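PDB 2JEP: xyloglucanase, which hydrolyses the beta-1,4-glucan backbone of xyloglucan, a plant cell-wall polysaccharide, as a bacterial endoglucanase of glycoside hydrolase family 5. Local coordinates for residues Y171-I176 / G214-A219. Residues are numbered along the deposited sequence; the frame is centred on the assembly and turned at random. Where two conformers were deposited one is given.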
loop_
_atom_site.group_PDB
_atom_site.type_symbol
_atom_site.label_atom_id
_atom_site.label_comp_id
_atom_site.label_asym_id
_atom_site.label_seq_id
_atom_site.Cartn_x
_atom_site.Cartn_y
_atom_site.Cartn_z
ATOM N N TYR A 171 15.355 -12.901 -4.390
ATOM C CA TYR A 171 14.343 -13.124 -3.366
ATOM C C TYR A 171 13.173 -13.939 -3.906
ATOM O O TYR A 171 12.786 -13.793 -5.064
ATOM C CB TYR A 171 13.818 -11.779 -2.843
ATOM C CG TYR A 171 14.807 -11.081 -1.950
ATOM C CD1 TYR A 171 16.026 -10.599 -2.439
ATOM C CD2 TYR A 171 14.551 -10.908 -0.593
ATOM C CE1 TYR A 171 16.945 -9.980 -1.615
ATOM C CE2 TYR A 171 15.471 -10.271 0.236
ATOM C CZ TYR A 171 16.679 -9.815 -0.271
ATOM O OH TYR A 171 17.634 -9.196 0.501
ATOM N N ASN A 172 12.621 -14.817 -3.072
ATOM C CA ASN A 172 11.523 -15.681 -3.479
ATOM C C ASN A 172 10.195 -14.925 -3.548
ATOM O O ASN A 172 10.169 -13.680 -3.439
ATOM C CB ASN A 172 11.491 -16.975 -2.646
ATOM C CG ASN A 172 10.977 -16.797 -1.242
ATOM O OD1 ASN A 172 10.342 -15.796 -0.914
ATOM N ND2 ASN A 172 11.234 -17.811 -0.388
ATOM N N ASP A 173 9.105 -15.661 -3.743
ATOM C CA ASP A 173 7.809 -15.062 -3.987
ATOM C C ASP A 173 7.203 -14.394 -2.758
ATOM O O ASP A 173 6.132 -13.778 -2.877
ATOM C CB ASP A 173 6.803 -16.066 -4.538
ATOM C CG ASP A 173 7.023 -16.413 -6.000
ATOM O OD1 ASP A 173 7.911 -15.854 -6.668
ATOM O OD2 ASP A 173 6.240 -17.266 -6.484
ATOM N N ARG A 174 7.847 -14.493 -1.599
ATOM C CA ARG A 174 7.421 -13.699 -0.447
ATOM C C ARG A 174 7.712 -12.209 -0.627
ATOM O O ARG A 174 7.138 -11.401 0.087
ATOM C CB ARG A 174 7.982 -14.228 0.872
ATOM C CG ARG A 174 7.191 -15.443 1.388
ATOM C CD ARG A 174 7.579 -15.862 2.807
ATOM N NE ARG A 174 8.962 -16.348 2.875
ATOM C CZ ARG A 174 10.013 -15.655 3.313
ATOM N NH1 ARG A 174 9.878 -14.397 3.704
ATOM N NH2 ARG A 174 11.232 -16.219 3.333
ATOM N N LEU A 175 8.586 -11.838 -1.568
ATOM C CA LEU A 175 8.810 -10.431 -1.885
ATOM C C LEU A 175 7.997 -10.045 -3.126
ATOM O O LEU A 175 8.141 -10.630 -4.210
ATOM C CB LEU A 175 10.299 -10.146 -2.102
ATOM C CG LEU A 175 10.623 -8.686 -2.432
ATOM C CD1 LEU A 175 10.206 -7.709 -1.316
ATOM C CD2 LEU A 175 12.121 -8.538 -2.740
ATOM N N ILE A 176 7.136 -9.047 -2.934
ATOM C CA ILE A 176 6.252 -8.483 -3.934
ATOM C C ILE A 176 6.708 -7.083 -4.278
ATOM O O ILE A 176 7.029 -6.312 -3.376
ATOM C CB ILE A 176 4.817 -8.431 -3.379
ATOM C CG1 ILE A 176 4.314 -9.849 -3.058
ATOM C CG2 ILE A 176 3.851 -7.691 -4.343
ATOM C CD1 ILE A 176 3.088 -9.870 -2.157
ATOM N N GLY A 214 16.905 -10.376 -14.045
ATOM C CA GLY A 214 17.194 -11.733 -13.700
ATOM C C GLY A 214 16.435 -12.340 -12.544
ATOM O O GLY A 214 15.481 -11.791 -11.978
ATOM N N GLY A 215 16.911 -13.520 -12.199
ATOM C CA GLY A 215 16.466 -14.276 -11.072
ATOM C C GLY A 215 15.004 -14.636 -11.064
ATOM O O GLY A 215 14.412 -15.034 -12.069
ATOM N N ASN A 216 14.403 -14.430 -9.908
ATOM C CA ASN A 216 13.011 -14.761 -9.717
ATOM C C ASN A 216 12.082 -13.606 -10.140
ATOM O O ASN A 216 10.871 -13.710 -9.962
ATOM C CB ASN A 216 12.773 -15.101 -8.245
ATOM C CG ASN A 216 11.406 -15.697 -7.991
ATOM O OD1 ASN A 216 10.967 -16.597 -8.706
ATOM N ND2 ASN A 216 10.698 -15.174 -6.985
ATOM N N ASN A 217 12.629 -12.525 -10.689
ATOM C CA ASN A 217 11.772 -11.393 -11.054
ATOM C C ASN A 217 10.828 -11.702 -12.200
ATOM O O ASN A 217 9.802 -11.053 -12.342
ATOM C CB ASN A 217 12.616 -10.188 -11.401
ATOM C CG ASN A 217 13.319 -9.622 -10.189
ATOM O OD1 ASN A 217 12.850 -9.797 -9.059
ATOM N ND2 ASN A 217 14.432 -8.946 -10.406
ATOM N N ASN A 218 11.151 -12.694 -13.024
ATOM C CA ASN A 218 10.254 -13.066 -14.084
ATOM C C ASN A 218 9.050 -13.861 -13.593
ATOM O O ASN A 218 8.090 -14.042 -14.344
ATOM C CB ASN A 218 11.006 -13.754 -15.231
ATOM C CG ASN A 218 11.499 -15.121 -14.880
ATOM O OD1 ASN A 218 11.504 -15.516 -13.737
ATOM N ND2 ASN A 218 11.924 -15.870 -15.901
ATOM N N ALA A 219 9.076 -14.281 -12.319
ATOM C CA ALA A 219 8.011 -15.119 -11.772
ATOM C C ALA A 219 7.243 -14.531 -10.608
ATOM O O ALA A 219 6.167 -15.009 -10.287
ATOM C CB ALA A 219 8.585 -16.488 -11.357
HETATM O O HOH W 1 5.522 -17.332 -9.094
HETATM O O HOH W 2 8.847 -18.234 -8.109
#
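Two alpha-to-beta loops of the family 5 TIM barrel, those leading into strands 175-178 and 222-225, are joined where the amide of N216 meets the backbone of Y171 and the carboxylate of D173. Such a junction illustrates how one asparagine NH2 can join two loops by giving a hydrogen to each of two acceptors, one just before a turn and one within it. ND2 of N216 donates to D173 OD1 at 2.9 Å, nearly straight (168°), reaching the oxygen on its anti side. The second bond, to Y171 O at 3.2 Å, is more bent but arrives on a lone pair in the carbonyl plane. With CG anti to the backbone N (chi1 -170°), the N216 side chain is carried toward 171-176, and ND2 lies between the two acceptors. The side chains of D173 and N216 cross at about a right angle, yet their carboxylate and amide planes lie only 25° apart. Water completes the junction: one molecule donates to D173 OD1 and to N216 OD1 (2.7 Å), while another donates to D173 OD2 and A219 O, so both carboxylate oxygens are engaged. D173 itself sits in a type I turn from N172 to L175, in which N172 OD1 accepts from R174 N at 2.9 Å to form an Asx turn. The contact lies at the surface, at the N-terminal end of the barrel strands, opposite the end that carries the active site in this family. Y171 O also receives R220 NH2, and the Y171 hydroxyl bonds D117 of helix 106-120. L175 and I176 open strand 175-178, parallel to strand 125-128, with their side chains against V126 and I127.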